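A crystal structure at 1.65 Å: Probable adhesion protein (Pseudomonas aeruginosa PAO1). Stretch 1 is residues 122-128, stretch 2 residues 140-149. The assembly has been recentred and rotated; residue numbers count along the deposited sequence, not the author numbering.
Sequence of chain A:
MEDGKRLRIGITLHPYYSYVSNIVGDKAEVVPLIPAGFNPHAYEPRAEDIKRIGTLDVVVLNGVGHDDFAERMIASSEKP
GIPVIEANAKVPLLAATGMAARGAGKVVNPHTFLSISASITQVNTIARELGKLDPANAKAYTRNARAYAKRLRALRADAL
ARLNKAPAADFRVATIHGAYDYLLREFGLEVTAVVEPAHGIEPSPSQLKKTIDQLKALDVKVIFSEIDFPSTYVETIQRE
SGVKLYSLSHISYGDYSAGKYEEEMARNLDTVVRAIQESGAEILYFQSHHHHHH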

# COMPACT_ATOMS: atom_id res chain seq x y z
N GLN A 122 -1.76 11.79 -1.04
CA GLN A 122 -1.06 11.60 0.26
C GLN A 122 0.27 12.36 0.27
O GLN A 122 0.57 13.05 1.25
N VAL A 123 1.03 12.27 -0.83
CA VAL A 123 2.33 12.94 -0.97
C VAL A 123 2.13 14.46 -0.81
O VAL A 123 2.86 15.10 -0.03
N ASN A 124 1.11 15.03 -1.50
CA ASN A 124 0.83 16.46 -1.42
C ASN A 124 0.40 16.90 -0.02
O ASN A 124 0.87 17.93 0.47
N THR A 125 -0.39 16.06 0.67
CA THR A 125 -0.85 16.34 2.04
C THR A 125 0.34 16.32 3.00
O THR A 125 0.50 17.25 3.81
N ILE A 126 1.19 15.27 2.89
CA ILE A 126 2.38 15.16 3.73
C ILE A 126 3.29 16.40 3.55
O ILE A 126 3.69 17.01 4.55
N ALA A 127 3.59 16.78 2.30
CA ALA A 127 4.47 17.92 2.00
C ALA A 127 3.94 19.23 2.59
O ALA A 127 4.71 20.01 3.14
N ARG A 128 2.61 19.46 2.49
CA ARG A 128 1.97 20.66 3.01
C ARG A 128 2.12 20.70 4.54
O ARG A 128 2.49 21.74 5.10
N ALA A 140 10.84 23.85 -0.63
CA ALA A 140 11.57 22.65 -1.09
C ALA A 140 10.67 21.40 -1.02
O ALA A 140 10.61 20.63 -2.00
N TYR A 141 9.94 21.22 0.10
CA TYR A 141 9.02 20.08 0.25
C TYR A 141 7.94 20.08 -0.84
O TYR A 141 7.65 19.04 -1.42
N THR A 142 7.39 21.26 -1.14
CA THR A 142 6.37 21.43 -2.17
C THR A 142 6.95 21.09 -3.54
O THR A 142 6.32 20.32 -4.29
N ARG A 143 8.14 21.64 -3.85
CA ARG A 143 8.82 21.40 -5.13
C ARG A 143 9.09 19.89 -5.33
O ARG A 143 8.78 19.33 -6.39
N ASN A 144 9.62 19.23 -4.28
CA ASN A 144 9.95 17.80 -4.31
C ASN A 144 8.69 16.95 -4.46
O ASN A 144 8.70 15.99 -5.24
N ALA A 145 7.59 17.32 -3.75
CA ALA A 145 6.35 16.58 -3.87
C ALA A 145 5.82 16.66 -5.32
O ALA A 145 5.42 15.64 -5.88
N ARG A 146 5.91 17.85 -5.95
CA ARG A 146 5.46 18.00 -7.34
C ARG A 146 6.30 17.16 -8.31
O ARG A 146 5.72 16.52 -9.19
N ALA A 147 7.65 17.11 -8.13
CA ALA A 147 8.54 16.29 -8.98
C ALA A 147 8.23 14.79 -8.78
O ALA A 147 8.16 14.04 -9.75
N TYR A 148 7.95 14.40 -7.53
CA TYR A 148 7.67 13.00 -7.22
C TYR A 148 6.35 12.56 -7.87
O TYR A 148 6.32 11.51 -8.51
N ALA A 149 5.30 13.41 -7.76
CA ALA A 149 3.98 13.19 -8.38
C ALA A 149 4.12 13.07 -9.91
O ALA A 149 3.44 12.24 -10.51

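Packing of two antiparallel helices, residues 122-128 and 140-149, whose axes approach to 8.9 Å at 171°; the two stretches bury 360 Å² in all. Each of the two close CA pairs includes an alanine: the CA atoms of Ala-127 and Tyr-141 lie 5.3 Å apart, those of Asn-124 and Ala-145 6.0 Å.

Apolar contacts form the centre. Ala-127 and Ala-145 both point toward the opposing helix and meet methyl to methyl, CB of Ala-127 to CB of Ala-145 at 3.6 Å. The Ala-127 CB also rests 3.7 Å from the backbone O of Tyr-141, an atom already engaged by the helical hydrogen bond from Ala-145 N, and 4.4 Å from the Tyr-141 CB. Val-123 (chi1 t) points inward and spans two residues: its CG1 lies 3.8 Å from Ala-145 CB, and its CG2 lies 3.8 Å from Tyr-148 CD2, at the edge of that ring and near its plane. Tyr-148 is chi1 t. Tyr-141 (chi1 m) starts toward the first helix, but its ring leads away, and its OH is hydrogen-bonded elsewhere in the structure.

Polar side chains approach from the flank. Asn-124 (chi1 m) leaves its helix sideways and Arg-146 (m, m, t for chi1 to chi3) leaves away from the contact, yet the ends of both come nearer the opposing stretch. Asn-124 CG lies over one face of the guanidinium; although Asn-124 OD1 is 2.9 Å from Arg-146 NH2, the poor angle rules out a hydrogen bond.

Water supplies the polar links instead. Water 1 donates to Asn-124 O (2.7 Å from the water O) and accepts from Arg-146 NH2 (3.0 Å from the water O). Water 2 donates to Ala-127 O (2.9 Å from its O) and accepts from OG1 of Thr-142 (3.1 Å from its O), whose CA-to-CB bond points sideways (chi1 m). No direct hydrogen bond crosses between the two stretches.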

# COMPACT_ATOMS: atom_id res chain seq x y z
CB GLN A 122 -0.86 10.12 0.56
CG GLN A 122 -2.18 9.41 0.80
CD GLN A 122 -1.99 7.95 1.07
OE1 GLN A 122 -1.70 7.56 2.19
NE2 GLN A 122 -2.17 7.13 0.04
CB VAL A 123 3.04 12.55 -2.29
CG1 VAL A 123 4.13 13.55 -2.68
CG2 VAL A 123 3.63 11.14 -2.17
CB ASN A 124 -0.17 16.88 -2.50
CG ASN A 124 0.41 16.79 -3.89
OD1 ASN A 124 1.61 16.98 -4.11
ND2 ASN A 124 -0.44 16.56 -4.88
CB THR A 125 -1.96 15.37 2.44
OG1 THR A 125 -3.11 15.66 1.64
CG2 THR A 125 -2.35 15.49 3.92
CB ILE A 126 3.12 13.81 3.51
CG1 ILE A 126 2.22 12.61 3.93
CG2 ILE A 126 4.44 13.76 4.28
CD1 ILE A 126 2.58 11.25 3.27
CB ALA A 127 4.66 18.07 0.49
CB ARG A 128 0.48 20.68 2.64
CG ARG A 128 -0.28 21.88 3.23
CD ARG A 128 -1.70 21.97 2.72
NE ARG A 128 -1.71 22.32 1.29
CZ ARG A 128 -2.78 22.75 0.63
NH1 ARG A 128 -3.94 22.90 1.26
NH2 ARG A 128 -2.70 23.04 -0.66
CB ALA A 140 12.82 22.45 -0.26
CB TYR A 141 8.39 20.02 1.66
CG TYR A 141 9.37 19.89 2.83
CD1 TYR A 141 10.66 19.38 2.63
CD2 TYR A 141 8.99 20.24 4.12
CE1 TYR A 141 11.54 19.22 3.71
CE2 TYR A 141 9.87 20.10 5.20
CZ TYR A 141 11.13 19.58 4.99
OH TYR A 141 12.00 19.51 6.05
CB THR A 142 5.75 22.85 -2.09
OG1 THR A 142 5.09 22.95 -0.82
CG2 THR A 142 4.74 23.13 -3.21
CB ARG A 143 10.12 22.20 -5.17
CG ARG A 143 10.82 22.21 -6.51
CD ARG A 143 11.98 23.21 -6.51
NE ARG A 143 12.97 22.92 -5.47
CZ ARG A 143 13.29 23.75 -4.48
NH1 ARG A 143 12.72 24.95 -4.38
NH2 ARG A 143 14.20 23.39 -3.58
CB ASN A 144 10.73 17.41 -3.05
CG ASN A 144 12.13 18.00 -2.97
OD1 ASN A 144 12.72 18.47 -3.96
ND2 ASN A 144 12.69 17.99 -1.78
CB ALA A 145 5.31 17.12 -2.89
CB ARG A 146 5.36 19.48 -7.76
CG ARG A 146 4.37 20.31 -6.93
CD ARG A 146 2.94 19.78 -6.90
NE ARG A 146 2.04 20.61 -6.09
CZ ARG A 146 1.90 20.53 -4.77
NH1 ARG A 146 1.05 21.33 -4.14
NH2 ARG A 146 2.62 19.66 -4.07
CB ALA A 147 10.00 16.56 -8.64
CB TYR A 148 7.67 12.74 -5.71
CG TYR A 148 7.58 11.28 -5.34
CD1 TYR A 148 8.48 10.35 -5.86
CD2 TYR A 148 6.66 10.83 -4.39
CE1 TYR A 148 8.45 9.01 -5.46
CE2 TYR A 148 6.59 9.49 -4.03
CZ TYR A 148 7.50 8.59 -4.54
OH TYR A 148 7.42 7.27 -4.16
CB ALA A 149 3.04 14.33 -8.02
O HOH W 1 1.74 19.86 -1.21
O HOH W 2 5.42 22.63 2.24